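Local coordinates for N-acetylmuramoyl-L-alanine amidase domain-containing protein SAOUHSC_02979 (Staphylococcus aureus, PDB 5T1Q) that probably hydrolyses amide bonds of cell-wall peptidoglycan, this C-terminal piece carrying a glucosaminidase-family domain and a CHAP domain, at residues V84-Q88 / L149-S153; G110-F115 / A137-P143. The contacts are given in a common frame with arbitrary orientation. Numbering follows the deposited sequence.

How the contacts relate
Both contacts lie in the glucosaminidase-family domain, with centres about 14 Å apart. Contact 2 is nested in sequence within the long loop that contact 1 closes. Contact 1 joins two helices, 82-93 and 145-158. All its touching residues are buried, and its chemistry is apolar packing plus one side-chain hydrogen bond. Contact 2 is only partly buried. It joins a loop to the end of strand 131-140 and relies on backbone and arginine side-chain hydrogen bonds and aromatic packing. The two meet at Asp-151 of helix 145-158. Asp-151 OD2 forms a salt bridge to Arg-140 NH1 (2.7 Å) and a probable hydrogen bond to Tyr-142 OH (2.6 Å). Ile-111 CD1 packs on Tyr-152 CA (3.9 Å).

Contact 1 (V84-Q88 / L149-S153); sequences VMIAQ and LKDYS
Met-85, present as selenomethionine, lies alongside the ring of Tyr-152. Met-85 CG is 3.6 Å from Tyr-152 CE2. Met-85 SE is 5.0 Å from the Tyr-152 ring centroid and 63° off the normal, an oblique Met-aromatic contact. All three chi angles are t, so the side chain is extended. This carries Met-85 CE on to Leu-149, 3.2 Å from Leu-149 O and 3.7 Å from Leu-149 CD2. Both segments are regular alpha-helix. Their axes approach to 11.7 Å, and the N-to-C directions make an angle of 121°. The closest CA pair is Met-85 and Tyr-152, at 8.1 Å. Long side chains therefore span the gap. This is helix packing inside the glucosaminidase-family domain, a member of the lysozyme clan. It joins helix 82-93 to helix 145-158. Tyr-152 has chi1 t and points toward the other helix. Tyr-152 OH donates a hydrogen bond to Gln-88 OE1 at 2.6 Å, with OE1 near the ring plane. Gln-88 uses chi1 m and chi2 t, and Gln-88 NE2 is hydrogen-bonded to Tyr-195 OH. Val-84 CG1 is 4.1 Å from Tyr-152 OH. Phe-109 stacks on the Tyr-152 ring, and Ile-74 of helix 58-78 packs against Met-85.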
ATOM      1  N   VAL A  84      -2.404 -17.415   1.074  1.00 33.32           N
ATOM      2  CA  VAL A  84      -1.198 -16.654   0.794  1.00 32.96           C
ATOM      3  C   VAL A  84      -1.334 -16.041  -0.599  1.00 33.25           C
ATOM      4  O   VAL A  84      -1.060 -14.862  -0.786  1.00 34.01           O
ATOM      5  CB  VAL A  84       0.078 -17.524   0.928  1.00 33.88           C
ATOM      6  CG1 VAL A  84       1.325 -16.763   0.489  1.00 33.57           C
ATOM      7  CG2 VAL A  84       0.243 -18.005   2.365  1.00 34.09           C
HETATM    8  N   MSE A  85      -1.816 -16.829  -1.551  1.00 34.26           N
HETATM    9  CA  MSE A  85      -1.979 -16.367  -2.933  1.00 34.87           C
HETATM   10  C   MSE A  85      -2.962 -15.208  -3.043  1.00 33.13           C
HETATM   11  O   MSE A  85      -2.700 -14.228  -3.747  1.00 31.85           O
HETATM   12  CB  MSE A  85      -2.414 -17.564  -3.780  1.00 37.37           C
HETATM   13  CG  MSE A  85      -2.660 -17.226  -5.248  1.00 39.40           C
HETATM   14 SE   MSE A  85      -3.002 -18.913  -6.219  1.00 43.62          SE
HETATM   15  CE  MSE A  85      -3.148 -18.186  -8.041  1.00 43.66           C
ATOM     16  N   ILE A  86      -4.096 -15.311  -2.354  1.00 31.95           N
ATOM     17  CA  ILE A  86      -5.110 -14.266  -2.403  1.00 31.41           C
ATOM     18  C   ILE A  86      -4.600 -12.993  -1.704  1.00 30.40           C
ATOM     19  O   ILE A  86      -4.855 -11.881  -2.167  1.00 30.42           O
ATOM     20  CB  ILE A  86      -6.442 -14.728  -1.778  1.00 31.89           C
ATOM     21  CG1 ILE A  86      -7.045 -15.863  -2.608  1.00 33.54           C
ATOM     22  CG2 ILE A  86      -7.427 -13.567  -1.722  1.00 31.07           C
ATOM     23  CD1 ILE A  86      -8.225 -16.549  -1.960  1.00 34.84           C
ATOM     24  N   ALA A  87      -3.889 -13.178  -0.595  1.00 29.33           N
ATOM     25  CA  ALA A  87      -3.339 -12.070   0.154  1.00 28.20           C
ATOM     26  C   ALA A  87      -2.299 -11.328  -0.668  1.00 27.78           C
ATOM     27  O   ALA A  87      -2.275 -10.093  -0.658  1.00 26.48           O
ATOM     28  CB  ALA A  87      -2.736 -12.561   1.455  1.00 28.32           C
ATOM     29  N   GLN A  88      -1.434 -12.075  -1.365  1.00 28.21           N
ATOM     30  CA  GLN A  88      -0.431 -11.457  -2.223  1.00 28.30           C
ATOM     31  C   GLN A  88      -1.103 -10.699  -3.366  1.00 29.32           C
ATOM     32  O   GLN A  88      -0.661  -9.600  -3.713  1.00 30.07           O
ATOM     33  CB  GLN A  88       0.588 -12.477  -2.758  1.00 29.66           C
ATOM     34  CG  GLN A  88       1.645 -12.863  -1.742  1.00 29.47           C
ATOM     35  CD  GLN A  88       2.826 -13.606  -2.356  1.00 30.45           C
ATOM     36  OE1 GLN A  88       2.814 -14.829  -2.483  1.00 31.21           O
ATOM     37  NE2 GLN A  88       3.886 -12.870  -2.651  1.00 29.87           N
ATOM     38  N   LEU A 149      -2.866 -15.598 -12.571  1.00 41.52           N
ATOM     39  CA  LEU A 149      -3.031 -16.579 -11.491  1.00 42.27           C
ATOM     40  C   LEU A 149      -2.191 -17.835 -11.757  1.00 43.76           C
ATOM     41  O   LEU A 149      -1.559 -18.379 -10.844  1.00 42.22           O
ATOM     42  CB  LEU A 149      -4.504 -16.977 -11.368  1.00 43.99           C
ATOM     43  CG  LEU A 149      -5.513 -15.893 -10.957  1.00 44.26           C
ATOM     44  CD1 LEU A 149      -6.942 -16.296 -11.313  1.00 46.56           C
ATOM     45  CD2 LEU A 149      -5.392 -15.568  -9.479  1.00 42.89           C
ATOM     46  N   LYS A 150      -2.221 -18.295 -13.011  1.00 45.19           N
ATOM     47  CA  LYS A 150      -1.452 -19.467 -13.456  1.00 47.03           C
ATOM     48  C   LYS A 150       0.056 -19.177 -13.345  1.00 45.55           C
ATOM     49  O   LYS A 150       0.824 -20.013 -12.855  1.00 44.56           O
ATOM     50  CB  LYS A 150      -1.835 -19.805 -14.914  1.00 49.58           C
ATOM     51  CG  LYS A 150      -1.105 -20.957 -15.615  1.00 52.62           C
ATOM     52  CD  LYS A 150      -1.347 -22.308 -14.959  1.00 53.98           C
ATOM     53  CE  LYS A 150      -1.246 -23.452 -15.966  1.00 57.21           C
ATOM     54  NZ  LYS A 150       0.046 -23.526 -16.707  1.00 57.96           N
ATOM     55  N   ASP A 151       0.465 -17.976 -13.754  1.00 43.48           N
ATOM     56  CA  ASP A 151       1.879 -17.620 -13.755  1.00 42.40           C
ATOM     57  C   ASP A 151       2.440 -17.492 -12.327  1.00 40.53           C
ATOM     58  O   ASP A 151       3.621 -17.787 -12.082  1.00 39.73           O
ATOM     59  CB  ASP A 151       2.114 -16.351 -14.571  1.00 42.37           C
ATOM     60  CG  ASP A 151       3.562 -16.194 -15.010  1.00 43.08           C
ATOM     61  OD1 ASP A 151       4.222 -17.222 -15.270  1.00 43.40           O
ATOM     62  OD2 ASP A 151       4.031 -15.041 -15.122  1.00 41.73           O
ATOM     63  N   TYR A 152       1.602 -17.066 -11.387  1.00 39.19           N
ATOM     64  CA  TYR A 152       2.014 -16.994  -9.981  1.00 37.66           C
ATOM     65  C   TYR A 152       2.310 -18.393  -9.465  1.00 38.52           C
ATOM     66  O   TYR A 152       3.337 -18.620  -8.835  1.00 37.84           O
ATOM     67  CB  TYR A 152       0.922 -16.361  -9.107  1.00 36.87           C
ATOM     68  CG  TYR A 152       1.178 -16.521  -7.614  1.00 36.01           C
ATOM     69  CD1 TYR A 152       1.995 -15.628  -6.928  1.00 35.27           C
ATOM     70  CD2 TYR A 152       0.617 -17.581  -6.900  1.00 36.13           C
ATOM     71  CE1 TYR A 152       2.238 -15.776  -5.575  1.00 35.14           C
ATOM     72  CE2 TYR A 152       0.857 -17.743  -5.549  1.00 35.85           C
ATOM     73  CZ  TYR A 152       1.666 -16.838  -4.891  1.00 35.63           C
ATOM     74  OH  TYR A 152       1.896 -16.983  -3.550  1.00 34.82           O
ATOM     75  N   SER A 153       1.388 -19.320  -9.725  1.00 40.84           N
ATOM     76  CA  SER A 153       1.542 -20.706  -9.284  1.00 43.03           C
ATOM     77  C   SER A 153       2.780 -21.341  -9.914  1.00 43.76           C
ATOM     78  O   SER A 153       3.483 -22.097  -9.254  1.00 43.93           O
ATOM     79  CB  SER A 153       0.301 -21.532  -9.615  1.00 44.80           C
ATOM     80  OG  SER A 153       0.103 -21.604 -11.012  1.00 47.59           O
TER

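Contact 2 (G110-F115 / A137-P143); sequences GIKGAF and AGFRKYP
In the backbone, Lys-112 and Phe-139 form a single beta bridge, CA to CA 4.1 Å. It is flanked by hydrogen bonds from Arg-140 N to Ile-111 O (3.1 Å) and from Gly-113 N to Gly-138 O (2.8 Å). Irregular segment 110-115, in the loop before strand 119-128, is thereby bridged to the end of strand 131-140 in the glucosaminidase-family domain's two-stranded antiparallel sheet. Beyond Arg-140 the chain is loop. Positive phi favours glycine at Gly-110 (59/41). At 108/-144, a Gly-113 CB would jam against Lys-112 O and lie near Arg-140 NE.

Among side chains, Arg-140 (chi1 m, then extended) donates from NE to Lys-112 O at 3.0 Å. Ile-111 CG2 covers one guanidinium face. Lys-112 CG makes a CH-pi contact 4.0 Å from the Phe-139 ring centroid.

Phe-115 (chi1 t) and Tyr-142 (chi1 m) pack obliquely, centroids 4.7 Å apart, and Phe-115 CE2 lies 3.9 Å from Pro-143 CD.

The polar ends pair further out, Lys-112 NZ with Glu-11 and Arg-140 NH1 with Asp-151. Arg-140 thus ties the loop backbone to helix 145-158.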
ATOM      1  N   GLY A 110       2.258  -8.495  -9.109  1.00 32.22           N
ATOM      2  CA  GLY A 110       3.460  -7.669  -9.234  1.00 32.32           C
ATOM      3  C   GLY A 110       4.694  -8.461  -9.631  1.00 32.89           C
ATOM      4  O   GLY A 110       5.789  -8.222  -9.118  1.00 33.57           O
ATOM      5  N   ILE A 111       4.518  -9.404 -10.550  1.00 33.98           N
ATOM      6  CA  ILE A 111       5.625 -10.236 -11.012  1.00 34.77           C
ATOM      7  C   ILE A 111       6.367  -9.488 -12.109  1.00 35.81           C
ATOM      8  O   ILE A 111       5.763  -9.090 -13.106  1.00 35.63           O
ATOM      9  CB  ILE A 111       5.144 -11.604 -11.531  1.00 35.69           C
ATOM     10  CG1 ILE A 111       4.284 -12.298 -10.472  1.00 35.41           C
ATOM     11  CG2 ILE A 111       6.336 -12.491 -11.900  1.00 36.69           C
ATOM     12  CD1 ILE A 111       3.719 -13.633 -10.912  1.00 36.89           C
ATOM     13  N   LYS A 112       7.675  -9.314 -11.913  1.00 35.97           N
ATOM     14  CA  LYS A 112       8.544  -8.623 -12.872  1.00 37.33           C
ATOM     15  C   LYS A 112       8.937  -9.521 -14.052  1.00 38.30           C
ATOM     16  O   LYS A 112       8.813 -10.737 -13.974  1.00 37.61           O
ATOM     17  CB  LYS A 112       9.805  -8.107 -12.174  1.00 38.04           C
ATOM     18  CG  LYS A 112       9.550  -6.946 -11.210  1.00 37.50           C
ATOM     19  CD  LYS A 112      10.757  -6.623 -10.333  1.00 38.17           C
ATOM     20  CE  LYS A 112      11.969  -6.181 -11.132  1.00 40.83           C
ATOM     21  NZ  LYS A 112      13.129  -5.828 -10.256  1.00 42.37           N
ATOM     22  N   GLY A 113       9.394  -8.893 -15.140  1.00 39.19           N
ATOM     23  CA  GLY A 113       9.827  -9.597 -16.349  1.00 41.45           C
ATOM     24  C   GLY A 113       8.848  -9.432 -17.509  1.00 42.59           C
ATOM     25  O   GLY A 113       8.250  -8.367 -17.692  1.00 40.71           O
ATOM     26  N   ALA A 114       8.709 -10.495 -18.297  1.00 43.86           N
ATOM     27  CA  ALA A 114       7.800 -10.523 -19.441  1.00 45.14           C
ATOM     28  C   ALA A 114       7.095 -11.875 -19.501  1.00 45.57           C
ATOM     29  O   ALA A 114       7.603 -12.870 -18.990  1.00 43.84           O
ATOM     30  CB  ALA A 114       8.563 -10.267 -20.724  1.00 47.28           C
ATOM     31  N   PHE A 115       5.900 -11.887 -20.087  1.00 46.62           N
ATOM     32  CA  PHE A 115       5.104 -13.106 -20.231  1.00 47.17           C
ATOM     33  C   PHE A 115       4.782 -13.301 -21.702  1.00 49.29           C
ATOM     34  O   PHE A 115       4.097 -12.470 -22.305  1.00 49.84           O
ATOM     35  CB  PHE A 115       3.818 -12.993 -19.422  1.00 45.97           C
ATOM     36  CG  PHE A 115       2.888 -14.165 -19.585  1.00 47.27           C
ATOM     37  CD1 PHE A 115       3.058 -15.318 -18.829  1.00 46.81           C
ATOM     38  CD2 PHE A 115       1.832 -14.110 -20.490  1.00 48.87           C
ATOM     39  CE1 PHE A 115       2.199 -16.396 -18.976  1.00 47.87           C
ATOM     40  CE2 PHE A 115       0.968 -15.184 -20.637  1.00 49.88           C
ATOM     41  CZ  PHE A 115       1.153 -16.329 -19.879  1.00 49.24           C
ATOM     42  N   ALA A 137      10.899  -0.616 -13.601  1.00 41.61           N
ATOM     43  CA  ALA A 137      11.153  -1.975 -14.073  1.00 42.59           C
ATOM     44  C   ALA A 137      10.030  -2.541 -14.943  1.00 42.38           C
ATOM     45  O   ALA A 137       8.885  -2.086 -14.881  1.00 41.31           O
ATOM     46  CB  ALA A 137      11.397  -2.890 -12.884  1.00 42.54           C
ATOM     47  N   GLY A 138      10.383  -3.551 -15.740  1.00 41.85           N
ATOM     48  CA  GLY A 138       9.441  -4.220 -16.622  1.00 41.15           C
ATOM     49  C   GLY A 138       8.645  -5.265 -15.868  1.00 39.11           C
ATOM     50  O   GLY A 138       9.203  -6.074 -15.147  1.00 38.60           O
ATOM     51  N   PHE A 139       7.330  -5.230 -16.027  1.00 38.71           N
ATOM     52  CA  PHE A 139       6.437  -6.183 -15.382  1.00 37.56           C
ATOM     53  C   PHE A 139       5.750  -7.004 -16.444  1.00 38.63           C
ATOM     54  O   PHE A 139       5.535  -6.536 -17.562  1.00 40.16           O
ATOM     55  CB  PHE A 139       5.400  -5.469 -14.510  1.00 35.90           C
ATOM     56  CG  PHE A 139       5.945  -4.968 -13.208  1.00 34.58           C
ATOM     57  CD1 PHE A 139       6.600  -3.753 -13.139  1.00 34.72           C
ATOM     58  CD2 PHE A 139       5.780  -5.708 -12.040  1.00 34.17           C
ATOM     59  CE1 PHE A 139       7.095  -3.276 -11.931  1.00 34.59           C
ATOM     60  CE2 PHE A 139       6.270  -5.236 -10.818  1.00 33.75           C
ATOM     61  CZ  PHE A 139       6.933  -4.018 -10.766  1.00 33.44           C
ATOM     62  N   ARG A 140       5.402  -8.229 -16.076  1.00 38.07           N
ATOM     63  CA  ARG A 140       4.755  -9.142 -16.991  1.00 39.89           C
ATOM     64  C   ARG A 140       3.365  -8.629 -17.351  1.00 40.25           C
ATOM     65  O   ARG A 140       2.603  -8.218 -16.478  1.00 39.56           O
ATOM     66  CB  ARG A 140       4.684 -10.548 -16.384  1.00 39.72           C
ATOM     67  CG  ARG A 140       6.056 -11.107 -16.030  1.00 39.81           C
ATOM     68  CD  ARG A 140       6.019 -12.561 -15.583  1.00 40.41           C
ATOM     69  NE  ARG A 140       7.353 -13.019 -15.183  1.00 40.98           N
ATOM     70  CZ  ARG A 140       7.649 -14.242 -14.731  1.00 41.92           C
ATOM     71  NH1 ARG A 140       6.712 -15.172 -14.622  1.00 41.76           N
ATOM     72  NH2 ARG A 140       8.903 -14.534 -14.380  1.00 43.04           N
ATOM     73  N   LYS A 141       3.083  -8.616 -18.651  1.00 41.72           N
ATOM     74  CA  LYS A 141       1.816  -8.170 -19.209  1.00 43.15           C
ATOM     75  C   LYS A 141       1.100  -9.418 -19.715  1.00 45.04           C
ATOM     76  O   LYS A 141       1.619 -10.124 -20.583  1.00 46.14           O
ATOM     77  CB  LYS A 141       2.098  -7.195 -20.351  1.00 44.78           C
ATOM     78  CG  LYS A 141       0.893  -6.610 -21.069  1.00 46.28           C
ATOM     79  CD  LYS A 141       1.378  -5.715 -22.200  1.00 48.44           C
ATOM     80  CE  LYS A 141       0.243  -5.155 -23.031  1.00 50.22           C
ATOM     81  NZ  LYS A 141      -0.578  -4.196 -22.259  1.00 50.68           N
ATOM     82  N   TYR A 142      -0.071  -9.702 -19.152  1.00 45.21           N
ATOM     83  CA  TYR A 142      -0.834 -10.893 -19.508  1.00 46.45           C
ATOM     84  C   TYR A 142      -2.057 -10.552 -20.343  1.00 48.62           C
ATOM     85  O   TYR A 142      -2.547  -9.433 -20.271  1.00 48.68           O
ATOM     86  CB  TYR A 142      -1.306 -11.593 -18.243  1.00 44.70           C
ATOM     87  CG  TYR A 142      -0.216 -11.931 -17.256  1.00 42.79           C
ATOM     88  CD1 TYR A 142       0.129 -11.045 -16.243  1.00 40.79           C
ATOM     89  CD2 TYR A 142       0.449 -13.151 -17.314  1.00 43.34           C
ATOM     90  CE1 TYR A 142       1.115 -11.360 -15.323  1.00 39.42           C
ATOM     91  CE2 TYR A 142       1.434 -13.471 -16.397  1.00 41.97           C
ATOM     92  CZ  TYR A 142       1.763 -12.574 -15.401  1.00 40.03           C
ATOM     93  OH  TYR A 142       2.737 -12.890 -14.484  1.00 38.79           O
ATOM     94  N   PRO A 143      -2.563 -11.520 -21.140  1.00 51.94           N
ATOM     95  CA  PRO A 143      -3.790 -11.266 -21.917  1.00 54.00           C
ATOM     96  C   PRO A 143      -5.021 -11.081 -21.021  1.00 53.54           C
ATOM     97  O   PRO A 143      -5.964 -10.390 -21.400  1.00 53.95           O
ATOM     98  CB  PRO A 143      -3.951 -12.537 -22.772  1.00 56.14           C
ATOM     99  CG  PRO A 143      -2.638 -13.233 -22.728  1.00 55.29           C
ATOM    100  CD  PRO A 143      -1.978 -12.839 -21.445  1.00 52.77           C
TER